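Local coordinates for mbGIPC protein (Monosiga brevicollis, PDB 6X1X), which probably recognises short peptide segments of partner proteins through its PDZ domain, the part of this GIPC-family protein present here, and so serves in signalling, at residues 55-60 with 74-79. Sequence-based numbering, arbitrary orientation.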
loop_
_atom_site.group_PDB
_atom_site.type_symbol
_atom_site.label_atom_id
_atom_site.label_comp_id
_atom_site.label_asym_id
_atom_site.label_seq_id
_atom_site.Cartn_x
_atom_site.Cartn_y
_atom_site.Cartn_z
ATOM N N LYS A 55 -3.937 6.817 -0.778
ATOM C CA LYS A 55 -5.228 6.852 -0.103
ATOM C C LYS A 55 -5.575 5.457 0.389
ATOM O O LYS A 55 -5.182 4.456 -0.211
ATOM C CB LYS A 55 -6.370 7.296 -1.028
ATOM C CG LYS A 55 -6.228 8.680 -1.611
ATOM C CD LYS A 55 -7.531 9.186 -2.207
ATOM C CE LYS A 55 -7.339 10.589 -2.765
ATOM N NZ LYS A 55 -8.579 11.119 -3.392
ATOM N N ILE A 56 -6.348 5.406 1.470
ATOM C CA ILE A 56 -7.013 4.190 1.914
ATOM C C ILE A 56 -8.472 4.539 2.125
ATOM O O ILE A 56 -8.777 5.502 2.838
ATOM C CB ILE A 56 -6.409 3.641 3.217
ATOM C CG1 ILE A 56 -4.975 3.174 2.990
ATOM C CG2 ILE A 56 -7.280 2.510 3.767
ATOM C CD1 ILE A 56 -4.212 2.991 4.292
ATOM N N ASN A 57 -9.367 3.792 1.480
ATOM C CA ASN A 57 -10.807 4.006 1.626
ATOM C C ASN A 57 -11.182 5.476 1.435
ATOM O O ASN A 57 -12.002 6.034 2.172
ATOM C CB ASN A 57 -11.316 3.458 2.958
ATOM C CG ASN A 57 -11.268 1.955 3.008
ATOM O OD1 ASN A 57 -11.442 1.296 1.986
ATOM N ND2 ASN A 57 -11.026 1.400 4.193
ATOM N N GLY A 58 -10.564 6.111 0.442
ATOM C CA GLY A 58 -10.868 7.483 0.093
ATOM C C GLY A 58 -10.191 8.546 0.930
ATOM O O GLY A 58 -10.329 9.736 0.616
ATOM N N THR A 59 -9.486 8.172 1.993
ATOM C CA THR A 59 -8.806 9.138 2.844
ATOM C C THR A 59 -7.490 9.566 2.211
ATOM O O THR A 59 -6.671 8.719 1.852
ATOM C CB THR A 59 -8.496 8.492 4.187
ATOM O OG1 THR A 59 -9.706 8.012 4.768
ATOM C CG2 THR A 59 -7.853 9.502 5.121
ATOM N N ASP A 60 -7.271 10.874 2.107
ATOM C CA ASP A 60 -6.025 11.412 1.564
ATOM C C ASP A 60 -4.899 11.193 2.569
ATOM O O ASP A 60 -4.964 11.679 3.700
ATOM C CB ASP A 60 -6.230 12.907 1.313
ATOM C CG ASP A 60 -5.038 13.585 0.659
ATOM O OD1 ASP A 60 -4.034 12.920 0.351
ATOM O OD2 ASP A 60 -5.129 14.815 0.435
ATOM N N LYS A 74 -4.161 -1.355 10.020
ATOM C CA LYS A 74 -4.293 -2.264 11.149
ATOM C C LYS A 74 -5.716 -2.269 11.688
ATOM O O LYS A 74 -6.233 -3.318 12.086
ATOM C CB LYS A 74 -3.319 -1.813 12.236
ATOM C CG LYS A 74 -3.314 -2.652 13.498
ATOM C CD LYS A 74 -2.301 -2.118 14.506
ATOM C CE LYS A 74 -0.892 -2.148 13.953
ATOM N NZ LYS A 74 0.081 -1.575 14.940
ATOM N N GLU A 75 -6.361 -1.098 11.709
ATOM C CA GLU A 75 -7.688 -0.975 12.296
ATOM C C GLU A 75 -8.780 -1.623 11.461
ATOM O O GLU A 75 -9.842 -1.942 12.004
ATOM C CB GLU A 75 -8.019 0.491 12.569
ATOM C CG GLU A 75 -7.244 1.015 13.758
ATOM C CD GLU A 75 -7.357 2.517 13.988
ATOM O OE1 GLU A 75 -8.024 3.239 13.204
ATOM O OE2 GLU A 75 -6.757 2.986 14.976
ATOM N N ILE A 76 -8.557 -1.831 10.167
ATOM C CA ILE A 76 -9.568 -2.447 9.307
ATOM C C ILE A 76 -9.989 -3.783 9.902
ATOM O O ILE A 76 -9.131 -4.637 10.163
ATOM C CB ILE A 76 -9.047 -2.632 7.877
ATOM C CG1 ILE A 76 -8.771 -1.267 7.237
ATOM C CG2 ILE A 76 -10.036 -3.459 7.051
ATOM C CD1 ILE A 76 -8.013 -1.336 5.942
ATOM N N PRO A 77 -11.277 -4.010 10.151
ATOM C CA PRO A 77 -11.685 -5.279 10.759
ATOM C C PRO A 77 -11.424 -6.456 9.833
ATOM O O PRO A 77 -11.576 -6.365 8.613
ATOM C CB PRO A 77 -13.186 -5.090 11.013
ATOM C CG PRO A 77 -13.371 -3.601 11.088
ATOM C CD PRO A 77 -12.390 -3.046 10.090
ATOM N N ILE A 78 -11.022 -7.574 10.435
ATOM C CA ILE A 78 -10.834 -8.797 9.674
ATOM C C ILE A 78 -12.149 -9.178 9.011
ATOM O O ILE A 78 -13.226 -9.105 9.621
ATOM C CB ILE A 78 -10.297 -9.900 10.601
ATOM C CG1 ILE A 78 -8.896 -9.532 11.090
ATOM C CG2 ILE A 78 -10.291 -11.240 9.887
ATOM C CD1 ILE A 78 -8.392 -10.422 12.192
ATOM N N GLY A 79 -12.063 -9.568 7.742
ATOM C CA GLY A 79 -13.218 -9.889 6.939
ATOM C C GLY A 79 -13.697 -8.750 6.072
ATOM O O GLY A 79 -14.531 -8.972 5.184
#
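The side-chain amide of N57 meets I76 at its nitrogen end: the CD1 methyl of I76 lies 4.4 Å from ND2 of N57, beyond the NH2 group and well out of the amide plane. To the same side of that plane, CG2 of I56 sits over the amide face, 4.1 Å from CG of N57, so the planar group borders a small patch of methyls. This is the place in the PDZ fold where the hairpin turn joining strands 52-56 and 59-60 faces the chain leaving helix 66-75, the helix that lines the peptide groove in PDZ domains.

The contact is small, burying 60 Å² in all, and no hydrogen bond crosses it. Its apolar half is methyl to methyl: the CG2 methyl of I56 points roughly at CD1 of I76, 4.5 Å away, whose own bond to CG1 is turned well off that line. In I76 the chain is extended through CG1, with CD1 anti to CA (chi2 169°), which carries the methyl to the hairpin although the CA atoms of N57 and I76 stay 10.1 Å apart. I56 also packs on V69, M72 and L73 of the helix, while both N57 and I76 touch F82 of strand 81-87, so this strand bridges the two segments.

The hairpin turns tightly, as a type I' turn from I56 to T59 with positive phi at N57 and G58. Its closing bond runs from N of T59 to O of I56 at 2.9 Å, and OD1 of N57 accepts a hydrogen bond from the backbone N of T83.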